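6-aminohexanoate-cyclic-dimer hydrolase (Arthrobacter sp., PDB 3A2Q) hydrolyses one amide bond of the cyclic dimer of 6-aminohexanoate, a nylon-6 by-product, to release the linear dimer. Local coordinates at residues 231-234 and 235-238; 321-324 and 325-329; 168-172 and 173-177. The protein carries 1 engineered substitution. All blocks are in the same frame, centred on the assembly; numbering follows the deposited sequence.

Interaction 1. Residues 231-234 and 235-238; sequences GHRP and GDTF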
ATOM      1  N   GLY A 231      -3.329 -12.251 -11.785  1.00 28.51           N
ATOM      2  CA  GLY A 231      -2.964 -13.343 -12.674  1.00 27.21           C
ATOM      3  C   GLY A 231      -1.476 -13.590 -12.834  1.00 27.91           C
ATOM      4  O   GLY A 231      -0.665 -12.665 -12.746  1.00 27.15           O
ATOM      5  N   HIS A 232      -1.114 -14.847 -13.083  1.00 25.54           N
ATOM      6  CA  HIS A 232       0.286 -15.224 -13.264  1.00 24.59           C
ATOM      7  C   HIS A 232       0.857 -14.738 -14.594  1.00 26.29           C
ATOM      8  O   HIS A 232       0.264 -14.959 -15.652  1.00 26.82           O
ATOM      9  CB  HIS A 232       0.441 -16.746 -13.203  1.00 26.13           C
ATOM     10  CG  HIS A 232       1.854 -17.215 -13.375  1.00 23.19           C
ATOM     11  ND1 HIS A 232       2.814 -17.060 -12.398  1.00 26.25           N
ATOM     12  CD2 HIS A 232       2.481 -17.789 -14.429  1.00 26.82           C
ATOM     13  CE1 HIS A 232       3.971 -17.516 -12.843  1.00 25.29           C
ATOM     14  NE2 HIS A 232       3.796 -17.963 -14.074  1.00 27.30           N
ATOM     15  N   ARG A 233       2.017 -14.088 -14.537  1.00 26.58           N
ATOM     16  CA  ARG A 233       2.687 -13.599 -15.738  1.00 28.13           C
ATOM     17  C   ARG A 233       4.041 -14.297 -15.813  1.00 26.77           C
ATOM     18  O   ARG A 233       4.541 -14.803 -14.810  1.00 24.71           O
ATOM     19  CB  ARG A 233       2.901 -12.074 -15.688  1.00 28.29           C
ATOM     20  CG  ARG A 233       1.632 -11.233 -15.469  1.00 26.61           C
ATOM     21  CD  ARG A 233       0.504 -11.583 -16.435  1.00 32.18           C
ATOM     22  NE  ARG A 233       0.832 -11.355 -17.844  1.00 32.46           N
ATOM     23  CZ  ARG A 233       0.796 -10.173 -18.452  1.00 37.74           C
ATOM     24  NH1 ARG A 233       0.447  -9.081 -17.786  1.00 28.65           N
ATOM     25  NH2 ARG A 233       1.103 -10.086 -19.741  1.00 33.95           N
ATOM     26  N   PRO A 234       4.651 -14.333 -17.005  1.00 27.72           N
ATOM     27  CA  PRO A 234       5.955 -14.985 -17.175  1.00 28.67           C
ATOM     28  C   PRO A 234       7.026 -14.513 -16.194  1.00 30.28           C
ATOM     29  O   PRO A 234       7.311 -13.316 -16.088  1.00 29.57           O
ATOM     30  CB  PRO A 234       6.318 -14.662 -18.625  1.00 26.85           C
ATOM     31  CG  PRO A 234       4.987 -14.515 -19.289  1.00 31.61           C
ATOM     32  CD  PRO A 234       4.184 -13.748 -18.275  1.00 29.64           C
ATOM     33  N   GLY A 235       7.615 -15.461 -15.474  1.00 27.35           N
ATOM     34  CA  GLY A 235       8.661 -15.118 -14.530  1.00 27.68           C
ATOM     35  C   GLY A 235       8.204 -14.847 -13.110  1.00 26.64           C
ATOM     36  O   GLY A 235       9.022 -14.868 -12.191  1.00 30.48           O
ATOM     37  N   ASP A 236       6.913 -14.587 -12.914  1.00 25.86           N
ATOM     38  CA  ASP A 236       6.411 -14.329 -11.566  1.00 26.40           C
ATOM     39  C   ASP A 236       6.847 -15.450 -10.639  1.00 26.09           C
ATOM     40  O   ASP A 236       6.629 -16.622 -10.921  1.00 25.69           O
ATOM     41  CB  ASP A 236       4.883 -14.237 -11.545  1.00 24.62           C
ATOM     42  CG  ASP A 236       4.371 -12.918 -12.069  1.00 27.48           C
ATOM     43  OD1 ASP A 236       5.183 -11.986 -12.247  1.00 31.45           O
ATOM     44  OD2 ASP A 236       3.148 -12.819 -12.292  1.00 27.78           O
ATOM     45  N   THR A 237       7.457 -15.083  -9.520  1.00 26.30           N
ATOM     46  CA  THR A 237       7.933 -16.072  -8.571  1.00 27.74           C
ATOM     47  C   THR A 237       6.802 -16.727  -7.803  1.00 27.48           C
ATOM     48  O   THR A 237       6.750 -17.947  -7.656  1.00 25.06           O
ATOM     49  CB  THR A 237       8.883 -15.441  -7.543  1.00 28.37           C
ATOM     50  OG1 THR A 237      10.015 -14.886  -8.218  1.00 29.15           O
ATOM     51  CG2 THR A 237       9.339 -16.486  -6.535  1.00 27.70           C
ATOM     52  N   PHE A 238       5.893 -15.896  -7.314  1.00 27.16           N
ATOM     53  CA  PHE A 238       4.786 -16.377  -6.517  1.00 28.14           C
ATOM     54  C   PHE A 238       3.475 -16.393  -7.287  1.00 25.32           C
ATOM     55  O   PHE A 238       3.329 -15.722  -8.307  1.00 26.66           O
ATOM     56  CB  PHE A 238       4.692 -15.503  -5.264  1.00 24.84           C
ATOM     57  CG  PHE A 238       5.982 -15.446  -4.490  1.00 25.75           C
ATOM     58  CD1 PHE A 238       6.358 -16.501  -3.668  1.00 29.06           C
ATOM     59  CD2 PHE A 238       6.857 -14.376  -4.644  1.00 26.32           C
ATOM     60  CE1 PHE A 238       7.588 -16.493  -3.014  1.00 27.52           C
ATOM     61  CE2 PHE A 238       8.089 -14.357  -3.997  1.00 29.37           C
ATOM     62  CZ  PHE A 238       8.454 -15.419  -3.180  1.00 28.88           C
TER
HETATM   63  O   HOH W   1       1.343 -12.857 -10.519  1.00 42.35           O
HETATM   64  O   HOH W   2       1.935 -15.586 -10.420  1.00 28.32           O
HETATM   65  O   HOH W   3       7.172 -11.338 -14.158  1.00 30.77           O
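Asp236 folds back against Arg233 while the imidazole edge of His232 passes beside its CB, two different approaches to one aspartate. The side chains of Arg233 and Asp236 run side by side and point the same way, but their contact is made near the backbone. Arg233 N donates to Asp236 OD2 over 2.8 Å, meeting the oxygen from above the carboxylate plane, 56° out of it, and Arg233 CB packs on the same oxygen at 3.5 Å. Asp236 sets CG beside its own backbone N (chi1 -77°), which turns the carboxylate back toward Arg233 N. The arginine head leads elsewhere, to a cation-pi contact with Tyr102. His232 and Asp236 instead slide past each other in opposite directions, ring and carboxylate planes 85° apart. The touching atoms are His232 CE1, 3.4 Å from Asp236 O and close to the ring plane, and His232 ND1, 3.6 Å from Asp236 CB. A water joins ND1 to Phe238 O. The other carboxylate oxygen, OD1, is hydrogen-bonded to Ser195 OG and takes a further bond from a water that also donates to Pro234 O. An alanine in place of this aspartate would probably leave Arg233 N without its side-chain acceptor and Ser195 OG without its mate, the turn keeping only its backbone bond among those described. Asp236 N also bonds Arg233 O at 3.0 Å, and Gly235 takes a positive phi that a side chain would find hard to bear. This is the classic Pro-Gly type II beta turn, here at the surface in the loop between helices 219-229 and 247-250.

Interaction 2. Residues 321-324 and 325-329; sequences AREI and ERNGE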
ATOM      1  N   ALA A 321      20.717  -2.694  -0.617  1.00 30.52           N
ATOM      2  CA  ALA A 321      22.091  -2.654  -1.102  1.00 32.95           C
ATOM      3  C   ALA A 321      22.150  -3.016  -2.581  1.00 34.09           C
ATOM      4  O   ALA A 321      22.806  -2.339  -3.371  1.00 33.63           O
ATOM      5  CB  ALA A 321      22.953  -3.617  -0.300  1.00 29.07           C
ATOM      6  N   ARG A 322      21.462  -4.089  -2.957  1.00 33.97           N
ATOM      7  CA  ARG A 322      21.460  -4.524  -4.347  1.00 32.11           C
ATOM      8  C   ARG A 322      20.607  -3.616  -5.222  1.00 28.90           C
ATOM      9  O   ARG A 322      20.823  -3.527  -6.430  1.00 29.79           O
ATOM     10  CB  ARG A 322      20.974  -5.977  -4.448  1.00 26.89           C
ATOM     11  CG  ARG A 322      21.902  -6.983  -3.778  1.00 31.62           C
ATOM     12  CD  ARG A 322      21.526  -8.421  -4.128  1.00 28.82           C
ATOM     13  NE  ARG A 322      21.645  -8.667  -5.563  1.00 28.68           N
ATOM     14  CZ  ARG A 322      20.623  -8.982  -6.355  1.00 35.18           C
ATOM     15  NH1 ARG A 322      19.400  -9.097  -5.856  1.00 30.64           N
ATOM     16  NH2 ARG A 322      20.824  -9.175  -7.651  1.00 35.93           N
ATOM     17  N   GLU A 323      19.645  -2.934  -4.611  1.00 30.42           N
ATOM     18  CA  GLU A 323      18.775  -2.025  -5.347  1.00 30.74           C
ATOM     19  C   GLU A 323      19.567  -0.769  -5.713  1.00 31.79           C
ATOM     20  O   GLU A 323      19.376  -0.187  -6.779  1.00 29.86           O
ATOM     21  CB  GLU A 323      17.570  -1.651  -4.492  1.00 35.91           C
ATOM     22  CG  GLU A 323      16.457  -0.970  -5.258  1.00 42.92           C
ATOM     23  CD  GLU A 323      15.944  -1.809  -6.417  1.00 41.80           C
ATOM     24  OE1 GLU A 323      16.143  -3.045  -6.411  1.00 43.89           O
ATOM     25  OE2 GLU A 323      15.331  -1.228  -7.331  1.00 44.04           O
ATOM     26  N   ILE A 324      20.452  -0.356  -4.813  1.00 32.66           N
ATOM     27  CA  ILE A 324      21.296   0.812  -5.054  1.00 34.03           C
ATOM     28  C   ILE A 324      22.176   0.472  -6.256  1.00 36.00           C
ATOM     29  O   ILE A 324      22.436   1.309  -7.124  1.00 36.20           O
ATOM     30  CB  ILE A 324      22.194   1.101  -3.834  1.00 35.21           C
ATOM     31  CG1 ILE A 324      21.339   1.611  -2.672  1.00 30.59           C
ATOM     32  CG2 ILE A 324      23.278   2.113  -4.211  1.00 34.96           C
ATOM     33  CD1 ILE A 324      22.112   1.828  -1.387  1.00 37.62           C
ATOM     34  N   GLU A 325      22.621  -0.777  -6.294  1.00 37.29           N
ATOM     35  CA  GLU A 325      23.458  -1.271  -7.375  1.00 38.76           C
ATOM     36  C   GLU A 325      22.677  -1.313  -8.687  1.00 39.76           C
ATOM     37  O   GLU A 325      23.173  -0.895  -9.729  1.00 40.71           O
ATOM     38  CB  GLU A 325      23.989  -2.665  -7.014  1.00 44.34           C
ATOM     39  CG  GLU A 325      24.531  -3.467  -8.183  1.00 53.22           C
ATOM     40  CD  GLU A 325      25.252  -4.720  -7.728  1.00 62.51           C
ATOM     41  OE1 GLU A 325      24.766  -5.375  -6.779  1.00 62.54           O
ATOM     42  OE2 GLU A 325      26.301  -5.052  -8.322  1.00 63.76           O
ATOM     43  N   ARG A 326      21.447  -1.810  -8.632  1.00 38.43           N
ATOM     44  CA  ARG A 326      20.612  -1.903  -9.825  1.00 35.46           C
ATOM     45  C   ARG A 326      20.321  -0.539 -10.439  1.00 37.91           C
ATOM     46  O   ARG A 326      20.325  -0.378 -11.662  1.00 36.41           O
ATOM     47  CB  ARG A 326      19.287  -2.603  -9.497  1.00 30.46           C
ATOM     48  CG  ARG A 326      18.458  -2.932 -10.731  1.00 31.58           C
ATOM     49  CD  ARG A 326      17.111  -3.565 -10.383  1.00 35.87           C
ATOM     50  NE  ARG A 326      16.182  -2.606  -9.795  1.00 37.28           N
ATOM     51  CZ  ARG A 326      15.534  -1.665 -10.467  1.00 38.93           C
ATOM     52  NH1 ARG A 326      15.696  -1.537 -11.770  1.00 36.00           N
ATOM     53  NH2 ARG A 326      14.719  -0.851  -9.821  1.00 38.69           N
ATOM     54  N   ASN A 327      20.044   0.442  -9.589  1.00 35.42           N
ATOM     55  CA  ASN A 327      19.759   1.782 -10.080  1.00 37.47           C
ATOM     56  C   ASN A 327      21.019   2.407 -10.674  1.00 37.78           C
ATOM     57  O   ASN A 327      20.952   3.138 -11.656  1.00 39.23           O
ATOM     58  CB  ASN A 327      19.175   2.644  -8.955  1.00 31.54           C
ATOM     59  CG  ASN A 327      17.666   2.510  -8.854  1.00 30.38           C
ATOM     60  OD1 ASN A 327      16.928   3.100  -9.643  1.00 32.11           O
ATOM     61  ND2 ASN A 327      17.202   1.719  -7.894  1.00 33.12           N
ATOM     62  N   GLY A 328      22.166   2.093 -10.085  1.00 40.33           N
ATOM     63  CA  GLY A 328      23.416   2.617 -10.600  1.00 41.58           C
ATOM     64  C   GLY A 328      23.605   2.156 -12.034  1.00 44.84           C
ATOM     65  O   GLY A 328      23.981   2.940 -12.907  1.00 44.56           O
ATOM     66  N   GLU A 329      23.332   0.878 -12.281  1.00 43.21           N
ATOM     67  CA  GLU A 329      23.472   0.319 -13.621  1.00 44.36           C
ATOM     68  C   GLU A 329      22.536   0.991 -14.614  1.00 44.14           C
ATOM     69  O   GLU A 329      22.880   1.152 -15.784  1.00 46.71           O
ATOM     70  CB  GLU A 329      23.196  -1.183 -13.612  1.00 46.28           C
ATOM     71  CG  GLU A 329      24.192  -1.999 -12.815  1.00 57.76           C
ATOM     72  CD  GLU A 329      23.945  -3.488 -12.951  1.00 70.22           C
ATOM     73  OE1 GLU A 329      24.004  -3.994 -14.092  1.00 74.36           O
ATOM     74  OE2 GLU A 329      23.686  -4.153 -11.923  1.00 76.09           O
TER
HETATM   75  O   HOH W   4      23.455  -8.255  -7.688  1.00 47.49           O
HETATM   76  O   HOH W   5      14.328   1.191  -7.461  1.00 44.70           O
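Glu323 and Arg326 form an i to i+3 salt bridge on helix 308-331, a case in which two long side chains bend to meet. Both leave the backbone with CG opposite their own N (chi1 -167° for the glutamate). The glutamate chain then kinks at chi2, while the arginine runs straight through chi2 and turns only at chi3 (72°), so that the two lie side by side, pointing the same way. The guanidinium arrives side-on and spends two nitrogens on a single oxygen. Arg326 NH2 is 2.6 Å from Glu323 OE2, nearly along its C-O axis; Arg326 NE is 2.9 Å from Glu323 OE2 but comes from above the carboxylate plane. Carboxylate and guanidinium planes stand 48° apart, and NE adds only a weak bond to OE1, which also takes a weak one from Asp202 N. A water donates to OE2 and accepts from Asn327 ND2, tying the next residue to the pair. Arg322 behaves differently: its NH1 is hydrogen-bonded to Ser203 OG, and its NH2 donates to a water that in turn donates to Glu325 OE1. The buried Ile324 packs on Val348 of helix 342-352 and on Met123, which lines the substrate pocket. Asn327 grips one carbonyl twice: Asn327 N and Asn327 ND2 reach Glu323 O from opposite faces of the carbonyl plane, at 3.0 and 3.1 Å.

Interaction 3. Residues 168-172 and 173-177; sequences GNDAA and GAVRI. Engineered in segment 173-177: Ala174 (natural residue Ser). With ACA (6-aminohexanoic acid), chain C; ACA (6-aminohexanoic acid), chain B.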
ATOM      1  N   GLY A 168       0.385   1.084  -5.523  1.00 24.83           N
ATOM      2  CA  GLY A 168       1.383   1.202  -4.484  1.00 25.41           C
ATOM      3  C   GLY A 168       1.888  -0.195  -4.208  1.00 26.93           C
ATOM      4  O   GLY A 168       1.411  -1.155  -4.816  1.00 25.73           O
ATOM      5  N   ASN A 169       2.892  -0.329  -3.350  1.00 25.47           N
ATOM      6  CA  ASN A 169       3.356  -1.664  -2.998  1.00 24.05           C
ATOM      7  C   ASN A 169       3.430  -1.747  -1.491  1.00 25.84           C
ATOM      8  O   ASN A 169       3.385  -0.722  -0.800  1.00 25.36           O
ATOM      9  CB  ASN A 169       4.680  -2.047  -3.667  1.00 27.44           C
ATOM     10  CG  ASN A 169       5.538  -0.863  -3.999  1.00 39.74           C
ATOM     11  OD1 ASN A 169       6.065  -0.196  -3.110  1.00 40.18           O
ATOM     12  ND2 ASN A 169       5.695  -0.593  -5.296  1.00 39.48           N
ATOM     13  N   ASP A 170       3.565  -2.964  -0.987  1.00 23.62           N
ATOM     14  CA  ASP A 170       3.501  -3.202   0.444  1.00 25.07           C
ATOM     15  C   ASP A 170       4.447  -4.330   0.869  1.00 25.16           C
ATOM     16  O   ASP A 170       4.226  -5.491   0.524  1.00 22.59           O
ATOM     17  CB  ASP A 170       2.029  -3.566   0.726  1.00 17.84           C
ATOM     18  CG  ASP A 170       1.684  -3.617   2.186  1.00 17.90           C
ATOM     19  OD1 ASP A 170       2.414  -4.272   2.954  1.00 20.25           O
ATOM     20  OD2 ASP A 170       0.652  -3.012   2.562  1.00 20.46           O
ATOM     21  N   ALA A 171       5.492  -3.984   1.620  1.00 23.15           N
ATOM     22  CA  ALA A 171       6.465  -4.967   2.096  1.00 23.68           C
ATOM     23  C   ALA A 171       6.383  -5.146   3.612  1.00 23.82           C
ATOM     24  O   ALA A 171       6.788  -6.181   4.147  1.00 26.43           O
ATOM     25  CB  ALA A 171       7.880  -4.545   1.700  1.00 24.67           C
ATOM     26  N   ALA A 172       5.874  -4.125   4.297  1.00 21.75           N
ATOM     27  CA  ALA A 172       5.712  -4.169   5.748  1.00 25.60           C
ATOM     28  C   ALA A 172       4.436  -3.419   6.137  1.00 22.88           C
ATOM     29  O   ALA A 172       4.179  -3.183   7.316  1.00 23.76           O
ATOM     30  CB  ALA A 172       6.929  -3.547   6.442  1.00 24.87           C
ATOM     31  N   GLY A 173       3.644  -3.060   5.125  1.00 21.00           N
ATOM     32  CA  GLY A 173       2.396  -2.341   5.333  1.00 20.44           C
ATOM     33  C   GLY A 173       2.291  -1.078   4.483  1.00 20.04           C
ATOM     34  O   GLY A 173       1.368  -0.284   4.663  1.00 21.42           O
ATOM     35  N   ALA A 174       3.210  -0.915   3.529  1.00 22.75           N
ATOM     36  CA  ALA A 174       3.271   0.278   2.672  1.00 23.04           C
ATOM     37  C   ALA A 174       2.026   0.697   1.882  1.00 24.23           C
ATOM     38  O   ALA A 174       2.003   1.782   1.303  1.00 22.16           O
ATOM     39  CB  ALA A 174       4.469   0.173   1.732  1.00 25.86           C
ATOM     40  N   VAL A 175       1.010  -0.157   1.805  1.00 23.67           N
ATOM     41  CA  VAL A 175      -0.227   0.249   1.139  1.00 20.55           C
ATOM     42  C   VAL A 175      -1.266   0.448   2.243  1.00 19.05           C
ATOM     43  O   VAL A 175      -1.962   1.463   2.292  1.00 21.18           O
ATOM     44  CB  VAL A 175      -0.748  -0.814   0.137  1.00 20.40           C
ATOM     45  CG1 VAL A 175      -2.247  -0.631  -0.089  1.00 20.59           C
ATOM     46  CG2 VAL A 175      -0.019  -0.677  -1.189  1.00 22.56           C
ATOM     47  N   ARG A 176      -1.346  -0.522   3.145  1.00 18.94           N
ATOM     48  CA  ARG A 176      -2.298  -0.468   4.242  1.00 20.39           C
ATOM     49  C   ARG A 176      -2.059   0.700   5.192  1.00 20.48           C
ATOM     50  O   ARG A 176      -3.009   1.341   5.631  1.00 20.82           O
ATOM     51  CB  ARG A 176      -2.274  -1.790   5.013  1.00 18.85           C
ATOM     52  CG  ARG A 176      -2.840  -2.968   4.219  1.00 20.59           C
ATOM     53  CD  ARG A 176      -2.414  -4.294   4.858  1.00 20.70           C
ATOM     54  NE  ARG A 176      -0.999  -4.548   4.608  1.00 21.51           N
ATOM     55  CZ  ARG A 176      -0.240  -5.378   5.320  1.00 17.72           C
ATOM     56  NH1 ARG A 176      -0.754  -6.047   6.346  1.00 19.37           N
ATOM     57  NH2 ARG A 176       1.040  -5.536   5.007  1.00 21.70           N
ATOM     58  N   ILE A 177      -0.799   0.994   5.498  1.00 21.86           N
ATOM     59  CA  ILE A 177      -0.490   2.098   6.409  1.00 19.42           C
ATOM     60  C   ILE A 177      -0.955   3.444   5.842  1.00 22.02           C
ATOM     61  O   ILE A 177      -1.694   4.174   6.503  1.00 21.65           O
ATOM     62  CB  ILE A 177       1.027   2.120   6.754  1.00 18.13           C
ATOM     63  CG1 ILE A 177       1.371   0.861   7.559  1.00 21.14           C
ATOM     64  CG2 ILE A 177       1.368   3.360   7.579  1.00 21.37           C
ATOM     65  CD1 ILE A 177       2.847   0.590   7.749  1.00 21.09           C
TER
HETATM   66  C   ACA C 602       7.337  -0.659   2.757  1.00 38.12           C
HETATM   67  O   ACA C 602       6.643  -1.676   2.845  1.00 31.11           O
HETATM   68  C2  ACA C 602       7.625   0.201   3.979  1.00 36.13           C
HETATM   69  C3  ACA C 602       8.399  -0.540   5.064  1.00 39.61           C
HETATM   70  C4  ACA C 602       9.910  -0.533   4.819  1.00 41.85           C
HETATM   71  C5  ACA C 602      10.565  -1.792   5.387  1.00 47.58           C
HETATM   72  C6  ACA C 602      12.010  -1.962   4.929  1.00 49.59           C
HETATM   73  N   ACA C 602      12.122  -2.705   3.673  1.00 53.42           N
HETATM   74  C   ACA B 601      12.479  -2.160   2.513  1.00 50.99           C
HETATM   75  O   ACA B 601      12.916  -1.013   2.419  1.00 60.10           O
HETATM   76  C2  ACA B 601      12.320  -3.019   1.277  1.00 49.76           C
HETATM   77  C3  ACA B 601      11.683  -2.261   0.125  1.00 43.59           C
HETATM   78  C4  ACA B 601      10.169  -2.397   0.167  1.00 49.27           C
HETATM   79  C5  ACA B 601       9.467  -1.076  -0.092  1.00 50.14           C
HETATM   80  C6  ACA B 601       8.037  -1.101   0.434  1.00 51.04           C
HETATM   81  N   ACA B 601       7.864  -0.248   1.609  1.00 42.07           N
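Asp170 reaches across to Gly173, Val175 and Arg176, and its buried carboxylate fixes the turn that carries the presumed nucleophile position. Asp170 CB lies 3.7 Å from Val175 N. Asp170 CG, set opposite the backbone N (chi1 -170°), lies 3.5 Å from Gly173 CA. Asp170 OD1 receives Arg176 NH2 at 2.8 Å in a nearly straight bond (169°), on the syn side but tilted out of the carboxylate plane; Gly173 N gives it a weak bond, and Asn429 ND2 a further one. Asp170 OD2 takes three. Val175 N lies 3.0 Å from Asp170 OD2, above the carboxylate plane. Arg176 N comes nearly end-on, and Arg176 NE is 3.0 Å from Asp170 OD2. The guanidinium thus grips both oxygens side-on. Held this way, the turn presents Ala171 N and Ala172 N, each 2.9 Å from the O of one 6-aminohexanoate unit (chain C), consistent with the oxyanion hole of the amidase family. Ala174 is engineered in place of the serine that, by similarity, forms the acyl-ester intermediate; the other presumed triad members are Ser150, which touches it, and Lys72, whose NZ is hydrogen-bonded to Asn169 OD1. Strand 165-170, next to strands 68-72 and 211-216 in the mixed sheet, runs through this turn into helix 176-182; Asp170 and Arg176 both pack on Lys188 of strand 185-188, while Ala172 and Ile177 meet helix 416-422.

In the fold
Along the chain interaction 3 comes first, then interaction 1, then interaction 2, all within the amidase family region. Interaction 3 lies at the heart of the chain, where an inner strand of the mixed sheet hands over to a helix beside the substrate; interactions 1 and 2 lie 20 and 23 Å from the chain centre. The three centres are 20 to 23 Å apart and none touches another. Both outer contacts meet residues of 195-204: Ser195 and Asp204 bond to the loop, Ser203, and weakly Asp202, to the helix. The Glu323 side chain is about 7 Å from the ligand, that of Phe238 about 13 Å. Only interaction 3 holds ligand-pocket residues; the others are structural contacts farther out.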